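Interferon-activable protein 202 (PDB 4LNQ) binds double-stranded DNA without sequence specificity through its first HIN-200 domain and restrains inflammation by preventing activation of the AIM2 inflammasome. Local coordinates at residues R47-N52 and S74-I79; Y123-V128 and K167-S172; T66-F71 and T82-E87. One frame throughout, in Å; residues are numbered along the deposited sequence.

How the contacts relate
The three contacts show how a HIN-200 domain is built from two OB folds in tandem. Contacts 1 and 3 belong to the first fold, their centres about 11 Å apart, and they interleave along the chain: strand 45-50, strand 64-73, strand 76-79, then strand 84-87. Strands 64-73 and 76-79 are neighbours in one curled sheet, which ties the two pairings together. Contact 2 comes later in sequence and lies in the second sheet, about 19 Å from contact 1 and 28 Å from contact 3, centre to centre. Its Tyr123 and Ser172 nevertheless meet Arg47 and Lys49 of contact 1, so contacts 1 and 2 meet where the two folds join, within the HIN-200 domain that binds DNA.

Contact 1 (R47-N52 and S74-I79); sequences RVKVFN and SGILEI
Phe51 and Glu78 cross at about a right angle, the CE2 atom of the Phe51 ring lying 3.9 Å from Glu78 CG, with ring and carboxylate planes turned 60° apart. The Glu78 methylene chain, extended from a CG anti to the backbone N (chi1 156°), makes this contact. At the other end, Ile76 lays its CD1 against the aliphatic root of Arg47, 3.7 Å from Arg47 CB, before the arginine chain bends away.

Beneath these side chains, strands 45-50 and 76-79 run parallel, a pairing that helps close the curled sheet of the first OB fold. Four backbone bonds alternate across it, from Leu77 N to Arg47 O at 3.0 Å through to Phe51 N and Ile79 O at 2.8 Å, the last nearly straight at 174°. On the face carrying Val48, Leu77 and Ile79, the CG1 methyl of Val48 meets Ile79 CD1 at 3.8 Å. On the other face Lys49 stretches past Ile76 CG2. The polar ends lead elsewhere, Arg47 NH1 to Ala104 O and Thr38 OG1, Lys49 NZ to His189, and the Glu78 carboxylate to the backbone N of His3 and Met4. The Phe51 ring also stacks with His3 and meets His189 and Tyr27 edge-to-face; an alanine here would probably leave those rings without their common partner and open a gap beside the Glu78 methylenes.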
ATOM      1  N   ARG A  47      10.427 -22.770  24.456  1.00 20.38           N
ATOM      2  CA  ARG A  47       9.165 -22.579  23.746  1.00 18.85           C
ATOM      3  C   ARG A  47       8.902 -23.818  22.910  1.00 24.99           C
ATOM      4  O   ARG A  47       9.843 -24.420  22.371  1.00 23.79           O
ATOM      5  CB  ARG A  47       9.237 -21.371  22.803  1.00 18.82           C
ATOM      6  CG  ARG A  47       9.672 -20.080  23.472  1.00 30.37           C
ATOM      7  CD  ARG A  47       8.595 -19.448  24.336  1.00 32.48           C
ATOM      8  NE  ARG A  47       9.071 -18.147  24.817  1.00 35.92           N
ATOM      9  CZ  ARG A  47       8.931 -17.709  26.066  1.00 44.48           C
ATOM     10  NH1 ARG A  47       8.294 -18.447  26.977  1.00 40.21           N
ATOM     11  NH2 ARG A  47       9.430 -16.529  26.405  1.00 45.94           N
ATOM     12  N   VAL A  48       7.637 -24.219  22.802  1.00 21.45           N
ATOM     13  CA  VAL A  48       7.318 -25.472  22.120  1.00 18.60           C
ATOM     14  C   VAL A  48       6.115 -25.276  21.232  1.00 23.98           C
ATOM     15  O   VAL A  48       5.134 -24.662  21.655  1.00 22.34           O
ATOM     16  CB  VAL A  48       6.975 -26.588  23.122  1.00 22.56           C
ATOM     17  CG1 VAL A  48       6.734 -27.917  22.384  1.00 21.51           C
ATOM     18  CG2 VAL A  48       8.074 -26.718  24.160  1.00 20.11           C
ATOM     19  N   LYS A  49       6.188 -25.776  19.999  1.00 21.55           N
ATOM     20  CA  LYS A  49       5.039 -25.746  19.111  1.00 20.32           C
ATOM     21  C   LYS A  49       4.531 -27.171  18.996  1.00 25.08           C
ATOM     22  O   LYS A  49       5.282 -28.074  18.592  1.00 20.31           O
ATOM     23  CB  LYS A  49       5.421 -25.203  17.726  1.00 22.07           C
ATOM     24  CG  LYS A  49       5.820 -23.703  17.715  1.00 19.82           C
ATOM     25  CD  LYS A  49       6.194 -23.232  16.300  1.00 23.62           C
ATOM     26  CE  LYS A  49       6.761 -21.795  16.308  1.00 20.13           C
ATOM     27  NZ  LYS A  49       6.929 -21.276  14.907  1.00 20.00           N
ATOM     28  N   VAL A  50       3.277 -27.376  19.384  1.00 17.94           N
ATOM     29  CA  VAL A  50       2.695 -28.729  19.433  1.00 19.13           C
ATOM     30  C   VAL A  50       1.649 -28.902  18.341  1.00 23.29           C
ATOM     31  O   VAL A  50       0.683 -28.147  18.293  1.00 24.32           O
ATOM     32  CB  VAL A  50       2.048 -29.013  20.809  1.00 21.07           C
ATOM     33  CG1 VAL A  50       1.547 -30.461  20.865  1.00 23.09           C
ATOM     34  CG2 VAL A  50       3.051 -28.768  21.911  1.00 22.26           C
ATOM     35  N   PHE A  51       1.854 -29.878  17.457  1.00 24.43           N
ATOM     36  CA  PHE A  51       0.966 -30.105  16.314  1.00 27.40           C
ATOM     37  C   PHE A  51       0.126 -31.377  16.435  1.00 27.58           C
ATOM     38  O   PHE A  51      -0.658 -31.690  15.541  1.00 34.28           O
ATOM     39  CB  PHE A  51       1.771 -30.149  15.009  1.00 26.38           C
ATOM     40  CG  PHE A  51       2.451 -28.854  14.698  1.00 23.71           C
ATOM     41  CD1 PHE A  51       1.774 -27.860  14.017  1.00 26.23           C
ATOM     42  CD2 PHE A  51       3.746 -28.608  15.138  1.00 21.98           C
ATOM     43  CE1 PHE A  51       2.387 -26.635  13.737  1.00 30.34           C
ATOM     44  CE2 PHE A  51       4.365 -27.384  14.877  1.00 26.27           C
ATOM     45  CZ  PHE A  51       3.670 -26.399  14.162  1.00 27.57           C
ATOM     46  N   ASN A  52       0.305 -32.110  17.526  1.00 29.51           N
ATOM     47  CA  ASN A  52      -0.474 -33.328  17.777  1.00 35.65           C
ATOM     48  C   ASN A  52      -1.517 -33.052  18.871  1.00 36.47           C
ATOM     49  O   ASN A  52      -1.184 -33.019  20.062  1.00 33.31           O
ATOM     50  CB  ASN A  52       0.477 -34.473  18.187  1.00 30.31           C
ATOM     51  CG  ASN A  52      -0.227 -35.823  18.344  1.00 40.69           C
ATOM     52  OD1 ASN A  52       0.411 -36.836  18.678  1.00 43.65           O
ATOM     53  ND2 ASN A  52      -1.529 -35.851  18.086  1.00 29.36           N
ATOM     54  N   SER A  74      16.410 -23.722  16.045  1.00 26.20           N
ATOM     55  CA  SER A  74      16.996 -22.574  16.739  1.00 31.88           C
ATOM     56  C   SER A  74      16.496 -22.405  18.183  1.00 31.70           C
ATOM     57  O   SER A  74      16.214 -21.286  18.636  1.00 27.91           O
ATOM     58  CB  SER A  74      16.756 -21.285  15.941  1.00 37.13           C
ATOM     59  OG  SER A  74      17.547 -21.285  14.768  1.00 44.33           O
ATOM     60  N   GLY A  75      16.347 -23.521  18.886  1.00 24.75           N
ATOM     61  CA  GLY A  75      15.986 -23.483  20.291  1.00 24.29           C
ATOM     62  C   GLY A  75      14.494 -23.599  20.540  1.00 26.91           C
ATOM     63  O   GLY A  75      14.065 -23.775  21.681  1.00 28.01           O
ATOM     64  N   ILE A  76      13.700 -23.485  19.480  1.00 21.71           N
ATOM     65  CA  ILE A  76      12.253 -23.641  19.584  1.00 21.97           C
ATOM     66  C   ILE A  76      11.952 -25.102  19.267  1.00 26.47           C
ATOM     67  O   ILE A  76      12.390 -25.604  18.235  1.00 25.28           O
ATOM     68  CB  ILE A  76      11.500 -22.751  18.562  1.00 24.90           C
ATOM     69  CG1 ILE A  76      11.919 -21.280  18.691  1.00 30.16           C
ATOM     70  CG2 ILE A  76       9.980 -22.941  18.695  1.00 25.66           C
ATOM     71  CD1 ILE A  76      11.618 -20.671  20.040  1.00 30.09           C
ATOM     72  N   LEU A  77      11.244 -25.799  20.156  1.00 24.08           N
ATOM     73  CA  LEU A  77      10.975 -27.221  19.924  1.00 24.25           C
ATOM     74  C   LEU A  77       9.695 -27.420  19.129  1.00 27.38           C
ATOM     75  O   LEU A  77       8.762 -26.629  19.229  1.00 25.12           O
ATOM     76  CB  LEU A  77      10.910 -27.987  21.243  1.00 20.87           C
ATOM     77  CG  LEU A  77      12.102 -27.763  22.162  1.00 23.32           C
ATOM     78  CD1 LEU A  77      12.019 -28.686  23.384  1.00 25.03           C
ATOM     79  CD2 LEU A  77      13.395 -27.982  21.365  1.00 26.87           C
ATOM     80  N   GLU A  78       9.671 -28.455  18.296  1.00 22.49           N
ATOM     81  CA  GLU A  78       8.457 -28.799  17.583  1.00 22.67           C
ATOM     82  C   GLU A  78       8.101 -30.233  17.924  1.00 25.78           C
ATOM     83  O   GLU A  78       8.947 -31.124  17.853  1.00 25.16           O
ATOM     84  CB  GLU A  78       8.629 -28.661  16.051  1.00 21.08           C
ATOM     85  CG  GLU A  78       7.649 -29.539  15.257  1.00 25.21           C
ATOM     86  CD  GLU A  78       7.753 -29.321  13.754  1.00 40.24           C
ATOM     87  OE1 GLU A  78       8.347 -28.292  13.349  1.00 43.51           O
ATOM     88  OE2 GLU A  78       7.240 -30.166  12.983  1.00 38.21           O
ATOM     89  N   ILE A  79       6.846 -30.446  18.292  1.00 25.23           N
ATOM     90  CA  ILE A  79       6.359 -31.778  18.593  1.00 25.55           C
ATOM     91  C   ILE A  79       5.258 -32.096  17.617  1.00 27.36           C
ATOM     92  O   ILE A  79       4.185 -31.491  17.638  1.00 26.15           O
ATOM     93  CB  ILE A  79       5.829 -31.899  20.027  1.00 27.51           C
ATOM     94  CG1 ILE A  79       6.982 -31.674  21.012  1.00 36.29           C
ATOM     95  CG2 ILE A  79       5.170 -33.272  20.243  1.00 31.76           C
ATOM     96  CD1 ILE A  79       6.591 -31.753  22.476  1.00 40.29           C
TER
HETATM   97  O   HOH W   1      12.888 -21.905  23.275  1.00 25.15           O

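Contact 2 (Y123-V128 and K167-S172); sequences YGVFAV and KLQLFS
The Tyr123 ring lies flat over the corner the chain makes at Ser172: Ser172 N stands 3.4 Å above the ring plane, over its centre, and Phe171 C sits above the same face but nearer the rim. Arg47 of the first OB fold lies against the opposite face, its NE above the rim at Tyr123 CG. At one corner of the ring, Tyr123 CD2 comes within 4.0 Å of Phe171 CD2. A second flat group, the Phe126 ring, is met obliquely by Leu170, whose CD2 methyl approaches Phe126 CE1 to 3.7 Å as the two side chains cross at about a right angle. These pairs line an antiparallel ladder in the second OB fold of the HIN-200 domain, formed by strands 121-133 and 168-176. Gly124 with Leu170 and Phe126 with Leu168 are hydrogen-bonded pairs, each closed by two N-H to O bonds, whereas Val125 and Gln169 form the non-hydrogen-bonded pair between them.

Phe126, Leu168 and Leu170 occupy the buried face, where Ile142 touches Phe126 and Leu168 while Ile192 covers both leucines. The backbone angles of Gly124 alone demand a glycine, since a CB would jam against the Tyr123 carbonyl O; it would also clash with Phe126 CZ. On the other face Val125 and Gln169 lie side by side, and Val125 CG1 packs 3.7 Å from Lys167 CD, the lysine chain running across the valine. Further along, Val128 has CG1 anti to the backbone N (chi1 176°), which puts its CG2 methyl against Leu168 CB. Back at the corner, Ser172 OG takes Lys49 NZ as its partner, while Ser172 CB rests 3.7 Å from Tyr123 OH.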
ATOM      1  N   TYR A 123       8.019 -13.629  21.591  1.00 21.41           N
ATOM      2  CA  TYR A 123       6.870 -13.978  22.425  1.00 22.49           C
ATOM      3  C   TYR A 123       6.819 -12.941  23.529  1.00 29.47           C
ATOM      4  O   TYR A 123       7.872 -12.472  23.971  1.00 32.70           O
ATOM      5  CB  TYR A 123       7.054 -15.349  23.107  1.00 21.13           C
ATOM      6  CG  TYR A 123       7.131 -16.556  22.195  1.00 25.58           C
ATOM      7  CD1 TYR A 123       8.176 -16.707  21.280  1.00 24.42           C
ATOM      8  CD2 TYR A 123       6.181 -17.582  22.293  1.00 22.42           C
ATOM      9  CE1 TYR A 123       8.250 -17.847  20.460  1.00 19.13           C
ATOM     10  CE2 TYR A 123       6.249 -18.705  21.500  1.00 21.10           C
ATOM     11  CZ  TYR A 123       7.281 -18.833  20.587  1.00 21.32           C
ATOM     12  OH  TYR A 123       7.322 -19.939  19.795  1.00 23.29           O
ATOM     13  N   GLY A 124       5.621 -12.615  24.014  1.00 23.20           N
ATOM     14  CA  GLY A 124       5.521 -11.725  25.169  1.00 27.70           C
ATOM     15  C   GLY A 124       4.164 -11.078  25.360  1.00 27.96           C
ATOM     16  O   GLY A 124       3.249 -11.265  24.547  1.00 26.34           O
ATOM     17  N   VAL A 125       4.036 -10.332  26.453  1.00 24.20           N
ATOM     18  CA  VAL A 125       2.800  -9.629  26.787  1.00 28.27           C
ATOM     19  C   VAL A 125       3.076  -8.127  26.852  1.00 34.12           C
ATOM     20  O   VAL A 125       3.969  -7.683  27.577  1.00 26.51           O
ATOM     21  CB  VAL A 125       2.212 -10.116  28.118  1.00 31.00           C
ATOM     22  CG1 VAL A 125       1.018  -9.260  28.525  1.00 31.34           C
ATOM     23  CG2 VAL A 125       1.797 -11.581  28.005  1.00 30.24           C
ATOM     24  N   PHE A 126       2.316  -7.347  26.084  1.00 29.91           N
ATOM     25  CA  PHE A 126       2.604  -5.914  25.935  1.00 31.61           C
ATOM     26  C   PHE A 126       1.364  -5.029  26.086  1.00 31.77           C
ATOM     27  O   PHE A 126       0.264  -5.417  25.688  1.00 35.96           O
ATOM     28  CB  PHE A 126       3.221  -5.638  24.557  1.00 30.48           C
ATOM     29  CG  PHE A 126       4.399  -6.520  24.215  1.00 29.05           C
ATOM     30  CD1 PHE A 126       4.207  -7.779  23.664  1.00 23.62           C
ATOM     31  CD2 PHE A 126       5.694  -6.079  24.439  1.00 30.79           C
ATOM     32  CE1 PHE A 126       5.288  -8.596  23.355  1.00 26.33           C
ATOM     33  CE2 PHE A 126       6.783  -6.879  24.121  1.00 27.46           C
ATOM     34  CZ  PHE A 126       6.579  -8.146  23.582  1.00 24.16           C
ATOM     35  N   ALA A 127       1.550  -3.833  26.645  1.00 28.35           N
ATOM     36  CA  ALA A 127       0.509  -2.808  26.618  1.00 32.65           C
ATOM     37  C   ALA A 127       0.217  -2.397  25.169  1.00 32.70           C
ATOM     38  O   ALA A 127       1.121  -2.355  24.326  1.00 28.76           O
ATOM     39  CB  ALA A 127       0.925  -1.578  27.443  1.00 34.48           C
ATOM     40  N   VAL A 128      -1.047  -2.095  24.885  1.00 35.66           N
ATOM     41  CA  VAL A 128      -1.456  -1.653  23.554  1.00 33.06           C
ATOM     42  C   VAL A 128      -1.777  -0.156  23.563  1.00 36.90           C
ATOM     43  O   VAL A 128      -2.575   0.312  24.376  1.00 35.84           O
ATOM     44  CB  VAL A 128      -2.695  -2.423  23.055  1.00 38.01           C
ATOM     45  CG1 VAL A 128      -3.178  -1.873  21.700  1.00 35.74           C
ATOM     46  CG2 VAL A 128      -2.393  -3.905  22.962  1.00 32.44           C
ATOM     47  N   LYS A 167      -4.219  -6.110  27.581  1.00 45.52           N
ATOM     48  CA  LYS A 167      -2.832  -6.260  27.159  1.00 33.80           C
ATOM     49  C   LYS A 167      -2.826  -7.280  26.027  1.00 33.98           C
ATOM     50  O   LYS A 167      -3.775  -8.040  25.870  1.00 39.44           O
ATOM     51  CB  LYS A 167      -1.941  -6.735  28.308  1.00 40.06           C
ATOM     52  CG  LYS A 167      -1.491  -5.635  29.281  1.00 43.97           C
ATOM     53  CD  LYS A 167      -0.354  -6.168  30.140  1.00 60.87           C
ATOM     54  CE  LYS A 167       0.434  -5.063  30.825  1.00 78.66           C
ATOM     55  NZ  LYS A 167       1.761  -5.564  31.305  1.00 83.28           N
ATOM     56  N   LEU A 168      -1.762  -7.300  25.237  1.00 27.25           N
ATOM     57  CA  LEU A 168      -1.723  -8.164  24.058  1.00 26.77           C
ATOM     58  C   LEU A 168      -0.690  -9.274  24.274  1.00 33.73           C
ATOM     59  O   LEU A 168       0.460  -8.989  24.602  1.00 34.79           O
ATOM     60  CB  LEU A 168      -1.376  -7.329  22.821  1.00 32.99           C
ATOM     61  CG  LEU A 168      -1.428  -8.051  21.471  1.00 36.61           C
ATOM     62  CD1 LEU A 168      -2.858  -8.488  21.172  1.00 36.40           C
ATOM     63  CD2 LEU A 168      -0.869  -7.168  20.344  1.00 38.93           C
ATOM     64  N   GLN A 169      -1.116 -10.531  24.136  1.00 31.57           N
ATOM     65  CA  GLN A 169      -0.204 -11.674  24.216  1.00 29.80           C
ATOM     66  C   GLN A 169       0.201 -12.128  22.820  1.00 30.53           C
ATOM     67  O   GLN A 169      -0.641 -12.427  21.967  1.00 32.82           O
ATOM     68  CB  GLN A 169      -0.834 -12.862  24.947  1.00 35.23           C
ATOM     69  CG  GLN A 169      -1.627 -12.499  26.181  1.00 41.43           C
ATOM     70  CD  GLN A 169      -2.064 -13.723  26.972  1.00 55.75           C
ATOM     71  OE1 GLN A 169      -3.231 -13.848  27.356  1.00 58.29           O
ATOM     72  NE2 GLN A 169      -1.118 -14.630  27.233  1.00 52.10           N
ATOM     73  N   LEU A 170       1.503 -12.190  22.604  1.00 22.53           N
ATOM     74  CA  LEU A 170       2.047 -12.535  21.300  1.00 23.84           C
ATOM     75  C   LEU A 170       2.803 -13.846  21.414  1.00 23.84           C
ATOM     76  O   LEU A 170       3.613 -14.019  22.324  1.00 22.22           O
ATOM     77  CB  LEU A 170       3.040 -11.455  20.879  1.00 29.20           C
ATOM     78  CG  LEU A 170       2.603 -10.333  19.961  1.00 38.58           C
ATOM     79  CD1 LEU A 170       1.175  -9.987  20.228  1.00 41.79           C
ATOM     80  CD2 LEU A 170       3.519  -9.134  20.130  1.00 30.83           C
ATOM     81  N   PHE A 171       2.561 -14.757  20.482  1.00 21.46           N
ATOM     82  CA  PHE A 171       3.322 -16.003  20.417  1.00 24.49           C
ATOM     83  C   PHE A 171       3.894 -16.181  19.022  1.00 22.73           C
ATOM     84  O   PHE A 171       3.167 -16.093  18.023  1.00 24.03           O
ATOM     85  CB  PHE A 171       2.425 -17.200  20.705  1.00 19.21           C
ATOM     86  CG  PHE A 171       1.787 -17.181  22.067  1.00 24.02           C
ATOM     87  CD1 PHE A 171       0.672 -16.388  22.318  1.00 24.40           C
ATOM     88  CD2 PHE A 171       2.274 -17.998  23.081  1.00 26.55           C
ATOM     89  CE1 PHE A 171       0.069 -16.393  23.567  1.00 23.67           C
ATOM     90  CE2 PHE A 171       1.684 -18.013  24.339  1.00 34.36           C
ATOM     91  CZ  PHE A 171       0.576 -17.213  24.589  1.00 29.45           C
ATOM     92  N   SER A 172       5.192 -16.439  18.957  1.00 20.35           N
ATOM     93  CA  SER A 172       5.848 -16.760  17.697  1.00 24.90           C
ATOM     94  C   SER A 172       5.604 -15.704  16.611  1.00 23.57           C
ATOM     95  O   SER A 172       5.243 -16.025  15.472  1.00 21.09           O
ATOM     96  CB  SER A 172       5.405 -18.146  17.204  1.00 25.41           C
ATOM     97  OG  SER A 172       6.230 -18.592  16.141  1.00 24.26           O
TER
HETATM   98  O   HOH W   2       4.236  -7.680  30.546  1.00 47.61           O

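Contact 3 (T66-F71 and T82-E87); sequences TISKYF and TATVSE
Strands 66-68 and 84-87 run antiparallel, their axes 4.8 Å apart at an angle of 168°, with Thr66-Ser86 and Ser68-Thr84 as hydrogen-bonded pairs on either side of the non-hydrogen-bonded pair Ile67-Val85. Ser68 OG, set between its backbone N and carbonyl carbon (chi1 54°), leans over the neighbouring strand to 3.3 Å from Thr84 CB. There it shares a water with Thr84: the water lies 2.8 Å from Ser68 OG and donates to Thr84 O. This carbonyl therefore accepts twice, from the water and from the backbone N-H of Ser68, whose N lies 2.8 Å from Thr84 O; Thr84 N returns a bond to Ser68 O. Thr66 and Ser86 project from the same face as Ser68 and Thr84.

On the reverse face the apolar Ile67 and Val85 stand side by side, pointing the same way, with their CG2 methyls 4.1 Å apart. Past the paired strands, Ala83 CB tucks 3.4 Å from Ser68 O, and Thr82 OG1, which bonds to Asn80, meets the edge of the Phe71 ring near its plane. This ladder belongs to the curled sheet of the first OB fold: Ile79 of strand 76-79 packs under both Ile67 and Val85, and strand 14-21 contributes Met14 against Ile67 and Tyr70.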
ATOM      1  N   THR A  66       7.939 -36.866  29.166  1.00 29.91           N
ATOM      2  CA  THR A  66       9.185 -37.223  28.497  1.00 31.90           C
ATOM      3  C   THR A  66       8.946 -37.205  27.007  1.00 35.66           C
ATOM      4  O   THR A  66       8.069 -37.915  26.509  1.00 35.65           O
ATOM      5  CB  THR A  66       9.648 -38.610  28.941  1.00 35.82           C
ATOM      6  OG1 THR A  66       9.866 -38.581  30.352  1.00 32.78           O
ATOM      7  CG2 THR A  66      10.946 -39.028  28.235  1.00 36.21           C
ATOM      8  N   ILE A  67       9.711 -36.373  26.302  1.00 31.50           N
ATOM      9  CA  ILE A  67       9.530 -36.213  24.876  1.00 29.28           C
ATOM     10  C   ILE A  67      10.731 -36.758  24.089  1.00 29.26           C
ATOM     11  O   ILE A  67      11.884 -36.605  24.490  1.00 30.65           O
ATOM     12  CB  ILE A  67       9.294 -34.737  24.513  1.00 34.60           C
ATOM     13  CG1 ILE A  67      10.543 -33.897  24.810  1.00 34.20           C
ATOM     14  CG2 ILE A  67       8.112 -34.166  25.291  1.00 34.01           C
ATOM     15  CD1 ILE A  67      10.429 -32.460  24.323  1.00 43.27           C
ATOM     16  N   SER A  68      10.449 -37.417  22.972  1.00 28.03           N
ATOM     17  CA  SER A  68      11.516 -37.905  22.093  1.00 27.26           C
ATOM     18  C   SER A  68      11.090 -37.801  20.629  1.00 30.66           C
ATOM     19  O   SER A  68       9.900 -37.716  20.329  1.00 30.39           O
ATOM     20  CB  SER A  68      11.876 -39.354  22.436  1.00 32.50           C
ATOM     21  OG  SER A  68      10.724 -40.166  22.406  1.00 39.39           O
ATOM     22  N   LYS A  69      12.069 -37.834  19.727  1.00 31.28           N
ATOM     23  CA  LYS A  69      11.826 -37.676  18.294  1.00 30.39           C
ATOM     24  C   LYS A  69      11.085 -36.387  18.024  1.00 31.44           C
ATOM     25  O   LYS A  69      10.192 -36.343  17.182  1.00 31.15           O
ATOM     26  CB  LYS A  69      11.078 -38.887  17.720  1.00 28.40           C
ATOM     27  CG  LYS A  69      11.917 -40.161  17.791  1.00 39.33           C
ATOM     28  CD  LYS A  69      11.223 -41.367  17.169  1.00 52.54           C
ATOM     29  CE  LYS A  69      12.181 -42.563  17.126  1.00 62.49           C
ATOM     30  NZ  LYS A  69      11.563 -43.802  16.577  1.00 71.01           N
ATOM     31  N   TYR A  70      11.438 -35.358  18.794  1.00 26.60           N
ATOM     32  CA  TYR A  70      10.951 -33.992  18.571  1.00 29.39           C
ATOM     33  C   TYR A  70      11.968 -33.258  17.700  1.00 26.40           C
ATOM     34  O   TYR A  70      13.059 -33.775  17.431  1.00 28.94           O
ATOM     35  CB  TYR A  70      10.782 -33.244  19.907  1.00 26.84           C
ATOM     36  CG  TYR A  70      12.076 -33.099  20.693  1.00 25.55           C
ATOM     37  CD1 TYR A  70      12.532 -34.124  21.512  1.00 22.84           C
ATOM     38  CD2 TYR A  70      12.833 -31.925  20.621  1.00 26.25           C
ATOM     39  CE1 TYR A  70      13.719 -33.996  22.237  1.00 26.72           C
ATOM     40  CE2 TYR A  70      14.011 -31.789  21.324  1.00 27.34           C
ATOM     41  CZ  TYR A  70      14.447 -32.822  22.140  1.00 26.23           C
ATOM     42  OH  TYR A  70      15.620 -32.687  22.834  1.00 28.04           O
ATOM     43  N   PHE A  71      11.617 -32.058  17.260  1.00 21.94           N
ATOM     44  CA  PHE A  71      12.490 -31.275  16.381  1.00 22.95           C
ATOM     45  C   PHE A  71      12.935 -29.998  17.081  1.00 29.79           C
ATOM     46  O   PHE A  71      12.206 -29.449  17.901  1.00 24.35           O
ATOM     47  CB  PHE A  71      11.779 -30.941  15.058  1.00 26.61           C
ATOM     48  CG  PHE A  71      11.643 -32.121  14.121  1.00 29.21           C
ATOM     49  CD1 PHE A  71      10.531 -32.949  14.188  1.00 29.94           C
ATOM     50  CD2 PHE A  71      12.632 -32.404  13.188  1.00 33.60           C
ATOM     51  CE1 PHE A  71      10.401 -34.044  13.336  1.00 37.54           C
ATOM     52  CE2 PHE A  71      12.516 -33.501  12.321  1.00 38.04           C
ATOM     53  CZ  PHE A  71      11.396 -34.322  12.396  1.00 38.58           C
ATOM     54  N   THR A  82       5.217 -37.572  14.687  1.00 34.14           N
ATOM     55  CA  THR A  82       6.239 -38.598  14.843  1.00 41.04           C
ATOM     56  C   THR A  82       6.864 -38.640  16.241  1.00 36.52           C
ATOM     57  O   THR A  82       7.512 -39.623  16.606  1.00 37.23           O
ATOM     58  CB  THR A  82       7.344 -38.459  13.775  1.00 47.77           C
ATOM     59  OG1 THR A  82       8.107 -37.269  14.016  1.00 45.50           O
ATOM     60  CG2 THR A  82       6.728 -38.401  12.385  1.00 54.56           C
ATOM     61  N   ALA A  83       6.677 -37.587  17.029  1.00 28.67           N
ATOM     62  CA  ALA A  83       7.219 -37.598  18.392  1.00 29.90           C
ATOM     63  C   ALA A  83       6.569 -38.646  19.299  1.00 35.48           C
ATOM     64  O   ALA A  83       5.438 -39.077  19.061  1.00 33.61           O
ATOM     65  CB  ALA A  83       7.103 -36.220  19.029  1.00 33.58           C
ATOM     66  N   THR A  84       7.313 -39.058  20.326  1.00 32.35           N
ATOM     67  CA  THR A  84       6.781 -39.866  21.422  1.00 35.14           C
ATOM     68  C   THR A  84       6.770 -39.007  22.687  1.00 36.29           C
ATOM     69  O   THR A  84       7.776 -38.376  23.040  1.00 31.04           O
ATOM     70  CB  THR A  84       7.628 -41.136  21.674  1.00 36.56           C
ATOM     71  OG1 THR A  84       7.503 -42.013  20.553  1.00 37.78           O
ATOM     72  CG2 THR A  84       7.156 -41.866  22.937  1.00 41.34           C
ATOM     73  N   VAL A  85       5.615 -38.952  23.343  1.00 28.78           N
ATOM     74  CA  VAL A  85       5.463 -38.158  24.556  1.00 27.88           C
ATOM     75  C   VAL A  85       4.773 -39.014  25.603  1.00 37.51           C
ATOM     76  O   VAL A  85       3.672 -39.518  25.372  1.00 38.34           O
ATOM     77  CB  VAL A  85       4.626 -36.902  24.294  1.00 35.06           C
ATOM     78  CG1 VAL A  85       4.506 -36.063  25.555  1.00 28.80           C
ATOM     79  CG2 VAL A  85       5.234 -36.074  23.143  1.00 33.52           C
ATOM     80  N   SER A  86       5.420 -39.200  26.752  1.00 36.59           N
ATOM     81  CA  SER A  86       4.820 -39.996  27.826  1.00 38.57           C
ATOM     82  C   SER A  86       4.958 -39.266  29.148  1.00 35.80           C
ATOM     83  O   SER A  86       5.815 -38.389  29.284  1.00 32.95           O
ATOM     84  CB  SER A  86       5.495 -41.364  27.922  1.00 45.28           C
ATOM     85  OG  SER A  86       6.877 -41.214  28.188  1.00 47.15           O
ATOM     86  N   GLU A  87       4.114 -39.623  30.116  1.00 37.74           N
ATOM     87  CA  GLU A  87       4.218 -39.057  31.451  1.00 44.69           C
ATOM     88  C   GLU A  87       5.518 -39.536  32.066  1.00 47.23           C
ATOM     89  O   GLU A  87       5.885 -40.705  31.907  1.00 40.95           O
ATOM     90  CB  GLU A  87       3.042 -39.503  32.316  1.00 52.87           C
ATOM     91  CG  GLU A  87       1.696 -39.011  31.825  1.00 61.20           C
ATOM     92  CD  GLU A  87       0.544 -39.624  32.598  1.00 80.24           C
ATOM     93  OE1 GLU A  87       0.803 -40.369  33.569  1.00 82.52           O
ATOM     94  OE2 GLU A  87      -0.623 -39.365  32.232  1.00 88.39           O
TER
HETATM   95  O   HOH W   3       9.621 -39.813  24.917  1.00 34.84           O